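Local coordinates for putative redox protein (Lactobacillus casei, PDB 2QL8) that probably acts as a redox protein of the OsmC/Ohr family, whose characterised members reduce peroxides, although its own substrate is not established, at residues A[93-107]-A[127-141]. Residues are numbered along the deposited sequence; the frame is centred on the assembly and turned at random.
With EDO (1,2-ethanediol), chain K.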
# COMPACT_ATOMS: atom_id res chain seq x y z
N GLN A 93 6.62 0.86 13.14
CA GLN A 93 6.24 -0.21 12.20
C GLN A 93 4.74 -0.17 11.96
O GLN A 93 4.00 0.43 12.74
CB GLN A 93 6.60 -1.57 12.74
CG GLN A 93 8.05 -1.81 13.02
CD GLN A 93 8.30 -3.21 13.49
OE1 GLN A 93 8.21 -4.15 12.70
NE2 GLN A 93 8.59 -3.37 14.78
N PHE A 94 4.32 -0.83 10.87
CA PHE A 94 2.92 -1.16 10.64
C PHE A 94 2.74 -2.67 10.80
O PHE A 94 3.60 -3.48 10.37
CB PHE A 94 2.45 -0.78 9.24
CG PHE A 94 2.37 0.69 8.95
CD1 PHE A 94 2.59 1.68 9.91
CD2 PHE A 94 2.07 1.10 7.67
CE1 PHE A 94 2.50 3.00 9.57
CE2 PHE A 94 2.01 2.46 7.34
CZ PHE A 94 2.25 3.39 8.31
N LEU A 95 1.59 -3.04 11.37
CA LEU A 95 1.11 -4.44 11.38
C LEU A 95 -0.11 -4.51 10.48
O LEU A 95 -0.90 -3.58 10.44
CB LEU A 95 0.70 -4.88 12.79
CG LEU A 95 1.77 -4.75 13.89
CD1 LEU A 95 1.08 -5.07 15.25
CD2 LEU A 95 3.02 -5.59 13.68
N VAL A 96 -0.25 -5.63 9.76
CA VAL A 96 -1.33 -5.78 8.81
C VAL A 96 -2.02 -7.15 9.02
O VAL A 96 -1.35 -8.20 9.10
CB VAL A 96 -0.78 -5.75 7.36
CG1 VAL A 96 -1.94 -5.93 6.34
CG2 VAL A 96 0.05 -4.45 7.10
N HIS A 97 -3.33 -7.11 9.17
CA HIS A 97 -4.11 -8.34 9.37
C HIS A 97 -5.31 -8.35 8.42
O HIS A 97 -6.17 -7.45 8.49
CB HIS A 97 -4.60 -8.46 10.82
CG HIS A 97 -5.34 -9.75 11.05
ND1 HIS A 97 -4.71 -10.97 11.03
CD2 HIS A 97 -6.65 -9.99 11.27
CE1 HIS A 97 -5.61 -11.92 11.26
NE2 HIS A 97 -6.80 -11.35 11.38
N ALA A 98 -5.36 -9.36 7.53
CA ALA A 98 -6.45 -9.45 6.57
C ALA A 98 -7.44 -10.55 7.02
O ALA A 98 -7.03 -11.59 7.54
CB ALA A 98 -5.92 -9.79 5.16
N GLN A 99 -8.71 -10.27 6.79
CA GLN A 99 -9.79 -11.22 7.04
C GLN A 99 -10.55 -11.41 5.75
O GLN A 99 -10.97 -10.45 5.10
CB GLN A 99 -10.72 -10.70 8.15
CG GLN A 99 -10.06 -10.69 9.51
CD GLN A 99 -10.99 -10.18 10.57
OE1 GLN A 99 -11.80 -9.30 10.30
NE2 GLN A 99 -10.90 -10.75 11.75
N VAL A 100 -10.79 -12.68 5.39
CA VAL A 100 -11.42 -13.02 4.13
C VAL A 100 -12.68 -13.84 4.44
O VAL A 100 -12.62 -14.82 5.19
CB VAL A 100 -10.47 -13.85 3.23
CG1 VAL A 100 -11.20 -14.25 1.91
CG2 VAL A 100 -9.16 -13.05 2.96
N MSE A 101 -13.78 -13.44 3.84
CA MSE A 101 -15.03 -14.22 3.90
C MSE A 101 -15.50 -14.57 2.49
O MSE A 101 -15.28 -13.81 1.55
CB MSE A 101 -16.12 -13.46 4.66
CG MSE A 101 -16.57 -12.15 4.02
SE MSE A 101 -17.87 -11.27 5.10
CE MSE A 101 -19.28 -12.49 4.89
N VAL A 102 -16.14 -15.75 2.32
CA VAL A 102 -16.79 -16.11 1.06
C VAL A 102 -18.17 -16.58 1.43
O VAL A 102 -18.32 -17.67 1.91
CB VAL A 102 -16.01 -17.19 0.24
CG1 VAL A 102 -16.66 -17.39 -1.12
CG2 VAL A 102 -14.49 -16.82 0.14
N LYS A 103 -19.16 -15.74 1.19
CA LYS A 103 -20.52 -16.03 1.66
C LYS A 103 -21.16 -17.25 1.02
O LYS A 103 -22.02 -17.89 1.63
CB LYS A 103 -21.41 -14.81 1.44
CG LYS A 103 -22.54 -14.67 2.46
CD LYS A 103 -23.22 -13.27 2.32
N GLY A 104 -20.74 -17.59 -0.19
CA GLY A 104 -21.48 -18.57 -0.96
C GLY A 104 -21.22 -20.02 -0.60
O GLY A 104 -21.88 -20.92 -1.13
N VAL A 105 -20.29 -20.27 0.31
CA VAL A 105 -19.66 -21.58 0.40
C VAL A 105 -19.39 -22.08 1.81
O VAL A 105 -19.40 -21.30 2.76
CB VAL A 105 -18.33 -21.54 -0.37
CG1 VAL A 105 -18.55 -21.03 -1.78
CG2 VAL A 105 -17.31 -20.65 0.37
N ASP A 106 -19.13 -23.37 1.93
CA ASP A 106 -18.72 -24.00 3.17
C ASP A 106 -17.39 -23.41 3.68
O ASP A 106 -16.54 -22.94 2.88
CB ASP A 106 -18.62 -25.52 2.94
CG ASP A 106 -17.80 -25.87 1.66
OD1 ASP A 106 -18.27 -25.62 0.43
OD2 ASP A 106 -16.68 -26.38 1.94
N PHE A 107 -17.20 -23.41 4.99
CA PHE A 107 -16.01 -22.80 5.59
C PHE A 107 -14.69 -23.38 5.07
O PHE A 107 -13.73 -22.66 4.85
CB PHE A 107 -16.07 -22.85 7.12
CG PHE A 107 -15.06 -21.97 7.79
CD1 PHE A 107 -15.27 -20.59 7.85
CD2 PHE A 107 -13.90 -22.48 8.32
CE1 PHE A 107 -14.34 -19.77 8.46
CE2 PHE A 107 -12.96 -21.65 8.92
CZ PHE A 107 -13.20 -20.29 8.99
N LEU A 127 4.20 -8.46 1.14
CA LEU A 127 4.22 -8.42 2.61
C LEU A 127 4.60 -9.75 3.25
O LEU A 127 4.84 -9.80 4.47
CB LEU A 127 2.84 -8.01 3.12
CG LEU A 127 2.25 -6.68 2.67
CD1 LEU A 127 0.80 -6.44 3.17
CD2 LEU A 127 3.21 -5.54 3.08
N LYS A 128 4.71 -10.81 2.45
CA LYS A 128 4.92 -12.17 2.96
C LYS A 128 6.08 -12.27 3.96
O LYS A 128 5.94 -12.91 5.01
CB LYS A 128 5.24 -13.13 1.78
CG LYS A 128 5.42 -14.60 2.18
CD LYS A 128 5.78 -15.46 0.98
CE LYS A 128 5.76 -16.99 1.31
NZ LYS A 128 5.50 -17.87 0.09
N ASN A 129 7.21 -11.67 3.61
CA ASN A 129 8.44 -11.78 4.37
C ASN A 129 8.67 -10.63 5.36
O ASN A 129 9.79 -10.48 5.88
CB ASN A 129 9.64 -11.85 3.43
CG ASN A 129 9.63 -13.05 2.55
OD1 ASN A 129 9.24 -14.14 2.96
ND2 ASN A 129 10.12 -12.87 1.33
N SER A 130 7.63 -9.86 5.63
CA SER A 130 7.73 -8.68 6.51
C SER A 130 7.77 -9.04 7.99
O SER A 130 8.17 -8.21 8.83
CB SER A 130 6.57 -7.73 6.30
OG SER A 130 5.33 -8.28 6.75
N GLY A 131 7.26 -10.23 8.34
CA GLY A 131 7.06 -10.59 9.75
C GLY A 131 5.87 -9.93 10.41
O GLY A 131 5.63 -10.18 11.60
N ASN A 132 5.13 -9.08 9.67
CA ASN A 132 4.11 -8.20 10.23
C ASN A 132 2.71 -8.40 9.64
O ASN A 132 1.79 -7.67 9.93
CB ASN A 132 4.53 -6.71 10.06
CG ASN A 132 5.67 -6.32 10.98
OD1 ASN A 132 6.37 -7.18 11.54
ND2 ASN A 132 5.91 -5.02 11.08
N TYR A 133 2.56 -9.41 8.79
CA TYR A 133 1.34 -9.65 8.05
C TYR A 133 0.77 -11.02 8.35
O TYR A 133 1.47 -12.02 8.21
CB TYR A 133 1.67 -9.55 6.55
CG TYR A 133 0.55 -9.94 5.61
CD1 TYR A 133 -0.75 -9.50 5.77
CD2 TYR A 133 0.84 -10.73 4.51
CE1 TYR A 133 -1.75 -9.87 4.86
CE2 TYR A 133 -0.13 -11.11 3.64
CZ TYR A 133 -1.43 -10.70 3.80
OH TYR A 133 -2.40 -11.06 2.88
N THR A 134 -0.50 -11.01 8.69
CA THR A 134 -1.29 -12.23 8.93
C THR A 134 -2.60 -12.17 8.16
O THR A 134 -3.12 -11.09 7.85
CB THR A 134 -1.55 -12.42 10.46
OG1 THR A 134 -2.06 -11.21 11.01
CG2 THR A 134 -0.25 -12.79 11.16
N ILE A 135 -3.17 -13.35 7.89
CA ILE A 135 -4.40 -13.47 7.15
C ILE A 135 -5.21 -14.63 7.75
O ILE A 135 -4.63 -15.65 8.14
CB ILE A 135 -4.15 -13.64 5.61
CG1 ILE A 135 -5.45 -13.65 4.83
CG2 ILE A 135 -3.29 -14.86 5.31
CD1 ILE A 135 -5.27 -13.47 3.32
N GLU A 136 -6.52 -14.45 7.79
CA GLU A 136 -7.42 -15.48 8.30
C GLU A 136 -8.73 -15.47 7.51
O GLU A 136 -9.11 -14.48 6.91
CB GLU A 136 -7.68 -15.29 9.79
CG GLU A 136 -8.52 -14.13 10.09
CD GLU A 136 -8.95 -14.03 11.57
OE1 GLU A 136 -9.24 -15.06 12.24
OE2 GLU A 136 -9.05 -12.91 12.06
N THR A 137 -9.46 -16.60 7.62
CA THR A 137 -10.78 -16.77 7.06
C THR A 137 -11.78 -16.62 8.18
O THR A 137 -11.57 -17.16 9.25
CB THR A 137 -10.91 -18.19 6.43
OG1 THR A 137 -9.82 -18.41 5.53
CG2 THR A 137 -12.25 -18.32 5.72
N VAL A 138 -12.83 -15.87 7.89
CA VAL A 138 -13.91 -15.60 8.83
C VAL A 138 -15.26 -15.85 8.17
O VAL A 138 -15.39 -15.91 6.96
CB VAL A 138 -13.83 -14.16 9.37
CG1 VAL A 138 -12.47 -13.95 10.05
CG2 VAL A 138 -14.11 -13.12 8.25
N THR A 139 -16.31 -16.01 8.98
CA THR A 139 -17.63 -16.18 8.39
C THR A 139 -18.30 -14.81 8.15
O THR A 139 -19.12 -14.68 7.25
CB THR A 139 -18.51 -17.10 9.26
OG1 THR A 139 -18.65 -16.50 10.53
CG2 THR A 139 -17.86 -18.45 9.45
N ASP A 140 -17.98 -13.80 8.96
CA ASP A 140 -18.47 -12.44 8.75
C ASP A 140 -17.54 -11.41 9.40
O ASP A 140 -16.55 -11.76 10.06
CB ASP A 140 -19.89 -12.29 9.32
CG ASP A 140 -19.97 -12.65 10.77
OD1 ASP A 140 -19.23 -12.06 11.58
OD2 ASP A 140 -20.76 -13.56 11.12
N PHE A 141 -17.87 -10.13 9.20
CA PHE A 141 -17.13 -9.04 9.84
C PHE A 141 -17.93 -8.40 11.00
O PHE A 141 -17.66 -7.26 11.37
CB PHE A 141 -16.77 -7.95 8.82
CG PHE A 141 -16.01 -8.43 7.61
CD1 PHE A 141 -15.05 -9.42 7.70
CD2 PHE A 141 -16.21 -7.79 6.39
CE1 PHE A 141 -14.35 -9.84 6.54
CE2 PHE A 141 -15.51 -8.19 5.27
CZ PHE A 141 -14.59 -9.20 5.35
C1 EDO K . 9.52 -5.98 17.27
O1 EDO K . 8.75 -5.92 16.09
C2 EDO K . 10.72 -6.80 16.90
O2 EDO K . 10.47 -7.24 15.57
O HOH W 1 -0.22 -9.19 11.78
O HOH W 2 -16.51 -17.21 4.75
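Glu136 OE2 accepts two side-chain N-H groups from opposite faces of its carboxylate plane: His97 NE2 at 2.8 Å and Gln99 NE2 at 2.9 Å. Each donor keeps the acceptor nearly in its own ring or amide plane, while OE2 is met from well above or below the carboxylate plane. With CG anti to the backbone N (chi1 -177°), the His97 ring lies across the neighbouring strand, where its other nitrogen, ND1, meets Thr134 OG1 at 2.7 Å. Replacing His97 by an alanine would probably leave Thr134 OG1 without this partner and Glu136 OE2 with Gln99 NE2 as the remaining donor of the pair. The same amide is held through its oxygen as well, Gln99 OE1 being hydrogen-bonded to Arg80.

Strands 93-102 and 133-137 run parallel, their segment axes approaching to 4.6 Å, with 133-137 lying beside the hairpin formed by 77-88 and 91-102; helices 107-120 and 122-127 make the crossover between them. On the face carrying Val96, Ala98 and Ile135, apolar groups meet, such as Ala98 CB and Ile135 CG1 at 3.9 Å, and helices 48-70 and 107-120 pack against it. Selenomethionine Met101 sets SE 3.8 Å from the Phe141 ring centroid, 9° off the normal, a Met-aromatic contact. At the opposite end, Asn132 ND2 donates to Gln93 OE1 in an almost straight bond of 2.9 Å and to Phe94 O, while its OD1 bonds Arg6 of the second subunit.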